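Regulatory Subunit of Protein Kinase A (cAMP-dependent) from Euglena gracilis (Euglena gracilis, PDB 6RSX) binds cyclic AMP and, as a regulatory subunit of protein kinase A, probably holds the catalytic subunit inactive until the nucleotide is bound. Local coordinates at residues S52-K63 with L136-I147. Residues are numbered along the deposited sequence; the frame is centred on the assembly and turned at random.
Sequences SLEVVYSSMFEK and LWALDRDTFRRI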
ATOM      1  N   SER A  52       2.643 -16.012 -13.125  1.00 54.35           N
ATOM      2  CA  SER A  52       2.987 -14.639 -13.469  1.00 45.56           C
ATOM      3  C   SER A  52       4.362 -14.266 -12.927  1.00 48.04           C
ATOM      4  O   SER A  52       5.114 -13.534 -13.579  1.00 45.20           O
ATOM      5  CB  SER A  52       1.915 -13.691 -12.941  1.00 56.95           C
ATOM      6  OG  SER A  52       0.733 -13.815 -13.707  1.00 57.81           O
ATOM      7  N   LEU A  53       4.711 -14.754 -11.729  1.00 48.57           N
ATOM      8  CA  LEU A  53       6.031 -14.447 -11.186  1.00 43.69           C
ATOM      9  C   LEU A  53       7.121 -14.993 -12.087  1.00 45.60           C
ATOM     10  O   LEU A  53       8.141 -14.331 -12.316  1.00 43.10           O
ATOM     11  CB  LEU A  53       6.171 -14.999  -9.763  1.00 48.92           C
ATOM     12  CG  LEU A  53       5.384 -14.216  -8.718  1.00 54.34           C
ATOM     13  CD1 LEU A  53       5.680 -14.763  -7.348  1.00 55.04           C
ATOM     14  CD2 LEU A  53       5.749 -12.761  -8.782  1.00 47.36           C
ATOM     15  N   GLU A  54       6.903 -16.184 -12.653  1.00 47.50           N
ATOM     16  CA  GLU A  54       7.855 -16.717 -13.616  1.00 47.14           C
ATOM     17  C   GLU A  54       8.028 -15.764 -14.791  1.00 41.77           C
ATOM     18  O   GLU A  54       9.134 -15.621 -15.334  1.00 45.61           O
ATOM     19  CB  GLU A  54       7.392 -18.093 -14.106  1.00 62.76           C
ATOM     20  CG  GLU A  54       8.485 -19.156 -14.193  1.00 66.58           C
ATOM     21  CD  GLU A  54       9.309 -19.081 -15.466  1.00 73.49           C
ATOM     22  OE1 GLU A  54       8.939 -18.318 -16.392  1.00 77.73           O
ATOM     23  OE2 GLU A  54      10.337 -19.793 -15.544  1.00 81.83           O
ATOM     24  N   VAL A  55       6.941 -15.116 -15.221  1.00 44.04           N
ATOM     25  CA  VAL A  55       7.062 -14.149 -16.308  1.00 41.65           C
ATOM     26  C   VAL A  55       7.886 -12.948 -15.856  1.00 39.72           C
ATOM     27  O   VAL A  55       8.760 -12.463 -16.584  1.00 38.38           O
ATOM     28  CB  VAL A  55       5.672 -13.718 -16.801  1.00 46.18           C
ATOM     29  CG1 VAL A  55       5.804 -12.600 -17.807  1.00 43.28           C
ATOM     30  CG2 VAL A  55       4.930 -14.898 -17.399  1.00 48.83           C
ATOM     31  N   VAL A  56       7.614 -12.451 -14.649  1.00 42.34           N
ATOM     32  CA  VAL A  56       8.384 -11.330 -14.125  1.00 38.38           C
ATOM     33  C   VAL A  56       9.864 -11.683 -14.075  1.00 35.86           C
ATOM     34  O   VAL A  56      10.708 -10.931 -14.557  1.00 36.03           O
ATOM     35  CB  VAL A  56       7.852 -10.919 -12.742  1.00 39.33           C
ATOM     36  CG1 VAL A  56       8.764  -9.851 -12.124  1.00 38.93           C
ATOM     37  CG2 VAL A  56       6.439 -10.420 -12.851  1.00 39.16           C
ATOM     38  N   TYR A  57      10.204 -12.856 -13.511  1.00 36.53           N
ATOM     39  CA  TYR A  57      11.610 -13.161 -13.303  1.00 39.84           C
ATOM     40  C   TYR A  57      12.358 -13.387 -14.599  1.00 38.89           C
ATOM     41  O   TYR A  57      13.591 -13.263 -14.614  1.00 41.37           O
ATOM     42  CB  TYR A  57      11.788 -14.391 -12.424  1.00 42.00           C
ATOM     43  CG  TYR A  57      11.245 -14.211 -11.038  1.00 40.23           C
ATOM     44  CD1 TYR A  57      11.462 -13.034 -10.330  1.00 38.38           C
ATOM     45  CD2 TYR A  57      10.494 -15.213 -10.444  1.00 46.08           C
ATOM     46  CE1 TYR A  57      10.952 -12.879  -9.024  1.00 44.91           C
ATOM     47  CE2 TYR A  57       9.987 -15.065  -9.140  1.00 48.23           C
ATOM     48  CZ  TYR A  57      10.216 -13.901  -8.450  1.00 47.06           C
ATOM     49  OH  TYR A  57       9.708 -13.769  -7.170  1.00 54.92           O
ATOM     50  N   SER A  58      11.662 -13.755 -15.676  1.00 40.46           N
ATOM     51  CA  SER A  58      12.334 -13.919 -16.951  1.00 37.35           C
ATOM     52  C   SER A  58      12.295 -12.665 -17.824  1.00 40.10           C
ATOM     53  O   SER A  58      13.130 -12.538 -18.728  1.00 40.36           O
ATOM     54  CB  SER A  58      11.727 -15.113 -17.722  1.00 44.92           C
ATOM     55  OG  SER A  58      10.402 -14.852 -18.167  1.00 47.25           O
ATOM     56  N   SER A  59      11.369 -11.736 -17.558  1.00 37.41           N
ATOM     57  CA  SER A  59      11.137 -10.570 -18.405  1.00 36.89           C
ATOM     58  C   SER A  59      11.734  -9.271 -17.878  1.00 36.35           C
ATOM     59  O   SER A  59      12.087  -8.405 -18.684  1.00 38.03           O
ATOM     60  CB  SER A  59       9.625 -10.347 -18.602  1.00 38.89           C
ATOM     61  OG  SER A  59       9.015 -11.455 -19.269  1.00 44.24           O
ATOM     62  N   MET A  60      11.816  -9.064 -16.556  1.00 36.41           N
ATOM     63  CA  MET A  60      12.281  -7.755 -16.100  1.00 32.37           C
ATOM     64  C   MET A  60      13.708  -7.494 -16.565  1.00 30.91           C
ATOM     65  O   MET A  60      14.540  -8.408 -16.639  1.00 35.28           O
ATOM     66  CB  MET A  60      12.194  -7.648 -14.568  1.00 34.70           C
ATOM     67  CG  MET A  60      10.861  -7.169 -14.137  1.00 39.96           C
ATOM     68  SD  MET A  60      10.805  -6.807 -12.383  1.00 41.23           S
ATOM     69  CE  MET A  60      10.089  -5.158 -12.483  1.00 48.03           C
ATOM     70  N   PHE A  61      13.997  -6.243 -16.892  1.00 31.51           N
ATOM     71  CA  PHE A  61      15.318  -5.847 -17.345  1.00 34.01           C
ATOM     72  C   PHE A  61      15.837  -4.638 -16.560  1.00 35.76           C
ATOM     73  O   PHE A  61      15.071  -3.851 -15.987  1.00 32.45           O
ATOM     74  CB  PHE A  61      15.325  -5.526 -18.854  1.00 34.34           C
ATOM     75  CG  PHE A  61      14.311  -4.487 -19.288  1.00 32.04           C
ATOM     76  CD1 PHE A  61      12.980  -4.841 -19.527  1.00 37.44           C
ATOM     77  CD2 PHE A  61      14.694  -3.180 -19.482  1.00 37.74           C
ATOM     78  CE1 PHE A  61      12.034  -3.872 -19.961  1.00 37.12           C
ATOM     79  CE2 PHE A  61      13.765  -2.207 -19.918  1.00 43.93           C
ATOM     80  CZ  PHE A  61      12.446  -2.561 -20.160  1.00 35.66           C
ATOM     81  N   GLU A  62      17.162  -4.486 -16.583  1.00 37.30           N
ATOM     82  CA  GLU A  62      17.849  -3.449 -15.798  1.00 36.82           C
ATOM     83  C   GLU A  62      17.879  -2.134 -16.562  1.00 39.57           C
ATOM     84  O   GLU A  62      18.045  -2.102 -17.793  1.00 37.22           O
ATOM     85  CB  GLU A  62      19.290  -3.864 -15.492  1.00 45.05           C
ATOM     86  CG  GLU A  62      19.420  -5.118 -14.693  1.00 45.76           C
ATOM     87  CD  GLU A  62      20.881  -5.521 -14.468  1.00 55.40           C
ATOM     88  OE1 GLU A  62      21.237  -6.674 -14.800  1.00 62.16           O
ATOM     89  OE2 GLU A  62      21.668  -4.684 -13.969  1.00 49.80           O
ATOM     90  N   LYS A  63      17.695  -1.046 -15.835  1.00 33.75           N
ATOM     91  CA  LYS A  63      17.888   0.300 -16.356  1.00 33.09           C
ATOM     92  C   LYS A  63      18.619   1.083 -15.280  1.00 37.52           C
ATOM     93  O   LYS A  63      18.311   0.912 -14.110  1.00 35.90           O
ATOM     94  CB  LYS A  63      16.579   1.010 -16.620  1.00 34.31           C
ATOM     95  CG  LYS A  63      16.747   2.300 -17.408  1.00 45.31           C
ATOM     96  CD  LYS A  63      15.377   2.879 -17.834  1.00 56.39           C
ATOM     97  CE  LYS A  63      15.185   2.881 -19.368  1.00 55.52           C
ATOM     98  NZ  LYS A  63      15.711   1.640 -20.062  1.00 60.46           N
ATOM     99  N   LEU A 136      17.305   0.404 -11.570  1.00 30.75           N
ATOM    100  CA  LEU A 136      15.889   0.064 -11.635  1.00 28.81           C
ATOM    101  C   LEU A 136      15.740  -1.309 -12.288  1.00 30.94           C
ATOM    102  O   LEU A 136      16.596  -1.717 -13.080  1.00 31.82           O
ATOM    103  CB  LEU A 136      15.102   1.061 -12.537  1.00 32.48           C
ATOM    104  CG  LEU A 136      15.294   2.574 -12.339  1.00 34.53           C
ATOM    105  CD1 LEU A 136      14.928   3.399 -13.553  1.00 37.60           C
ATOM    106  CD2 LEU A 136      14.387   2.990 -11.229  1.00 34.53           C
ATOM    107  N   TRP A 137      14.644  -1.990 -11.977  1.00 31.44           N
ATOM    108  CA  TRP A 137      14.162  -3.120 -12.782  1.00 30.43           C
ATOM    109  C   TRP A 137      12.895  -2.683 -13.502  1.00 27.57           C
ATOM    110  O   TRP A 137      12.051  -2.009 -12.931  1.00 31.43           O
ATOM    111  CB  TRP A 137      13.892  -4.330 -11.877  1.00 34.00           C
ATOM    112  CG  TRP A 137      15.164  -5.026 -11.446  1.00 34.32           C
ATOM    113  CD1 TRP A 137      15.811  -4.945 -10.210  1.00 36.40           C
ATOM    114  CD2 TRP A 137      15.926  -5.913 -12.234  1.00 33.55           C
ATOM    115  NE1 TRP A 137      16.940  -5.737 -10.228  1.00 34.68           N
ATOM    116  CE2 TRP A 137      17.024  -6.350 -11.454  1.00 37.27           C
ATOM    117  CE3 TRP A 137      15.774  -6.412 -13.532  1.00 33.60           C
ATOM    118  CZ2 TRP A 137      17.970  -7.250 -11.947  1.00 36.04           C
ATOM    119  CZ3 TRP A 137      16.714  -7.294 -14.020  1.00 41.34           C
ATOM    120  CH2 TRP A 137      17.793  -7.715 -13.240  1.00 36.78           C
ATOM    121  N   ALA A 138      12.738  -3.063 -14.773  1.00 30.62           N
ATOM    122  CA  ALA A 138      11.648  -2.525 -15.573  1.00 34.41           C
ATOM    123  C   ALA A 138      10.903  -3.653 -16.276  1.00 32.30           C
ATOM    124  O   ALA A 138      11.498  -4.673 -16.623  1.00 32.79           O
ATOM    125  CB  ALA A 138      12.166  -1.564 -16.641  1.00 33.52           C
ATOM    126  N   LEU A 139       9.589  -3.476 -16.410  1.00 29.91           N
ATOM    127  CA  LEU A 139       8.737  -4.297 -17.275  1.00 32.55           C
ATOM    128  C   LEU A 139       8.269  -3.456 -18.448  1.00 34.26           C
ATOM    129  O   LEU A 139       7.841  -2.307 -18.271  1.00 32.05           O
ATOM    130  CB  LEU A 139       7.491  -4.805 -16.546  1.00 39.49           C
ATOM    131  CG  LEU A 139       7.612  -5.896 -15.486  1.00 47.11           C
ATOM    132  CD1 LEU A 139       6.266  -6.075 -14.823  1.00 43.15           C
ATOM    133  CD2 LEU A 139       8.024  -7.160 -16.226  1.00 42.48           C
ATOM    134  N   ASP A 140       8.256  -4.060 -19.631  1.00 33.67           N
ATOM    135  CA  ASP A 140       7.741  -3.298 -20.756  1.00 36.56           C
ATOM    136  C   ASP A 140       6.211  -3.326 -20.784  1.00 33.21           C
ATOM    137  O   ASP A 140       5.540  -4.006 -19.999  1.00 33.58           O
ATOM    138  CB  ASP A 140       8.360  -3.799 -22.058  1.00 37.46           C
ATOM    139  CG  ASP A 140       7.923  -5.221 -22.443  1.00 44.93           C
ATOM    140  OD1 ASP A 140       6.900  -5.744 -21.957  1.00 42.17           O
ATOM    141  OD2 ASP A 140       8.638  -5.809 -23.286  1.00 51.24           O
ATOM    142  N   ARG A 141       5.641  -2.570 -21.740  1.00 36.04           N
ATOM    143  CA  ARG A 141       4.199  -2.359 -21.719  1.00 36.48           C
ATOM    144  C   ARG A 141       3.455  -3.669 -21.941  1.00 34.43           C
ATOM    145  O   ARG A 141       2.464  -3.955 -21.257  1.00 32.57           O
ATOM    146  CB  ARG A 141       3.804  -1.328 -22.787  1.00 42.01           C
ATOM    147  CG  ARG A 141       2.325  -1.059 -22.829  1.00 45.67           C
ATOM    148  CD  ARG A 141       1.965  -0.031 -23.910  1.00 49.25           C
ATOM    149  NE  ARG A 141       0.515   0.084 -23.993  1.00 67.46           N
ATOM    150  CZ  ARG A 141      -0.242  -0.688 -24.774  1.00 72.89           C
ATOM    151  NH1 ARG A 141       0.328  -1.610 -25.547  1.00 65.33           N
ATOM    152  NH2 ARG A 141      -1.565  -0.538 -24.788  1.00 66.08           N
ATOM    153  N   ASP A 142       3.887  -4.455 -22.937  1.00 38.20           N
ATOM    154  CA  ASP A 142       3.174  -5.696 -23.246  1.00 38.97           C
ATOM    155  C   ASP A 142       3.202  -6.654 -22.071  1.00 42.51           C
ATOM    156  O   ASP A 142       2.191  -7.306 -21.768  1.00 41.09           O
ATOM    157  CB  ASP A 142       3.780  -6.366 -24.479  1.00 40.71           C
ATOM    158  CG  ASP A 142       3.472  -5.607 -25.751  1.00 60.22           C
ATOM    159  OD1 ASP A 142       2.624  -4.671 -25.696  1.00 59.49           O
ATOM    160  OD2 ASP A 142       4.089  -5.938 -26.788  1.00 68.28           O
ATOM    161  N   THR A 143       4.349  -6.736 -21.372  1.00 36.50           N
ATOM    162  CA  THR A 143       4.429  -7.635 -20.221  1.00 39.49           C
ATOM    163  C   THR A 143       3.565  -7.127 -19.078  1.00 36.17           C
ATOM    164  O   THR A 143       2.820  -7.898 -18.455  1.00 37.54           O
ATOM    165  CB  THR A 143       5.881  -7.800 -19.763  1.00 39.37           C
ATOM    166  OG1 THR A 143       6.669  -8.225 -20.874  1.00 40.17           O
ATOM    167  CG2 THR A 143       5.969  -8.841 -18.659  1.00 42.88           C
ATOM    168  N   PHE A 144       3.617  -5.817 -18.819  1.00 38.66           N
ATOM    169  CA  PHE A 144       2.758  -5.222 -17.801  1.00 38.38           C
ATOM    170  C   PHE A 144       1.295  -5.543 -18.078  1.00 41.32           C
ATOM    171  O   PHE A 144       0.562  -5.977 -17.175  1.00 37.56           O
ATOM    172  CB  PHE A 144       2.956  -3.703 -17.736  1.00 33.01           C
ATOM    173  CG  PHE A 144       2.056  -3.032 -16.728  1.00 35.05           C
ATOM    174  CD1 PHE A 144       0.765  -2.648 -17.061  1.00 36.14           C
ATOM    175  CD2 PHE A 144       2.503  -2.796 -15.426  1.00 35.20           C
ATOM    176  CE1 PHE A 144      -0.081  -2.040 -16.160  1.00 38.55           C
ATOM    177  CE2 PHE A 144       1.659  -2.182 -14.472  1.00 35.31           C
ATOM    178  CZ  PHE A 144       0.349  -1.811 -14.828  1.00 34.58           C
ATOM    179  N   ARG A 145       0.861  -5.329 -19.333  1.00 38.86           N
ATOM    180  CA  ARG A 145      -0.532  -5.567 -19.710  1.00 41.86           C
ATOM    181  C   ARG A 145      -0.936  -7.018 -19.491  1.00 41.84           C
ATOM    182  O   ARG A 145      -2.073  -7.292 -19.094  1.00 47.52           O
ATOM    183  CB  ARG A 145      -0.771  -5.156 -21.170  1.00 42.68           C
ATOM    184  CG  ARG A 145      -0.692  -3.639 -21.353  1.00 54.19           C
ATOM    185  CD  ARG A 145      -1.162  -3.172 -22.724  1.00 61.05           C
ATOM    186  NE  ARG A 145      -2.612  -2.998 -22.741  1.00 70.44           N
ATOM    187  CZ  ARG A 145      -3.247  -1.922 -22.282  1.00 72.31           C
ATOM    188  NH1 ARG A 145      -4.577  -1.856 -22.347  1.00 70.80           N
ATOM    189  NH2 ARG A 145      -2.559  -0.905 -21.764  1.00 63.40           N
ATOM    190  N   ARG A 146      -0.023  -7.958 -19.745  0.61 40.33           N
ATOM    191  CA  ARG A 146      -0.345  -9.367 -19.550  0.61 44.43           C
ATOM    192  C   ARG A 146      -0.585  -9.709 -18.085  0.61 42.90           C
ATOM    193  O   ARG A 146      -1.576 -10.374 -17.760  0.61 42.89           O
ATOM    194  CB  ARG A 146       0.769 -10.248 -20.110  0.61 43.56           C
ATOM    195  CG  ARG A 146       0.826 -10.227 -21.620  0.61 48.61           C
ATOM    196  CD  ARG A 146       1.137 -11.602 -22.159  0.61 51.93           C
ATOM    197  NE  ARG A 146       2.525 -11.998 -21.966  0.61 53.34           N
ATOM    198  CZ  ARG A 146       2.918 -13.037 -21.241  0.61 48.84           C
ATOM    199  NH1 ARG A 146       4.208 -13.329 -21.160  0.61 46.32           N
ATOM    200  NH2 ARG A 146       2.023 -13.788 -20.609  0.61 55.49           N
ATOM    201  N   ILE A 147       0.302  -9.281 -17.183  1.00 41.22           N
ATOM    202  CA  ILE A 147       0.314  -9.815 -15.819  1.00 43.18           C
ATOM    203  C   ILE A 147      -0.174  -8.862 -14.729  1.00 42.51           C
ATOM    204  O   ILE A 147      -0.580  -9.343 -13.657  1.00 43.12           O
ATOM    205  CB  ILE A 147       1.709 -10.344 -15.452  1.00 44.50           C
ATOM    206  CG1 ILE A 147       2.674  -9.185 -15.293  1.00 48.83           C
ATOM    207  CG2 ILE A 147       2.213 -11.342 -16.501  1.00 50.67           C
ATOM    208  CD1 ILE A 147       3.989  -9.634 -14.725  1.00 54.70           C
TER
HETATM  209  O   HOH W   1      -1.019 -11.978 -13.204  1.00 49.11           O
HETATM  210  O   HOH W   2       9.390  -6.769 -19.714  1.00 40.64           O
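F61 pairs with A138 and K63 with L136 as antiparallel hydrogen-bonded pairs, the non-hydrogen-bonded pair E62 and W137 lying between. Four backbone bonds join the strands: F61 N to A138 O (3.0 Å), A138 N to F61 O (2.7 Å), K63 N to L136 O (3.0 Å) and L136 N to K63 O (2.8 Å). Helices 52-59 and 141-147 run antiparallel, their axes 167° apart and 10.7 Å distant. This is the edge of one antiparallel sheet of the cyclic nucleotide-binding beta-roll: helix 52-59 leads through M60 into outermost strand 61-65, and neighbouring strand 134-140 runs into helix 141-147. With CG between its backbone N and carbonyl carbon (chi1 55°), F61 lays a ring face over A138 CB, which stands 3.6 Å above the ring plane. On the opposite sheet face, E62 CG makes a CH-pi contact over the six-membered ring of W137, 22° off the ring normal, while W137 NE1 donates a hydrogen bond to E85 OE2. M60 CG meets L139 CD2 at 3.5 Å. Between the helices, V55 CG1 lies 3.9 Å from T143 CG2 and similarly near I147 CG2; a water joins S52 OG to I147 O. D140 N-caps the second helix, its OD1 accepting from T143 N and OG1.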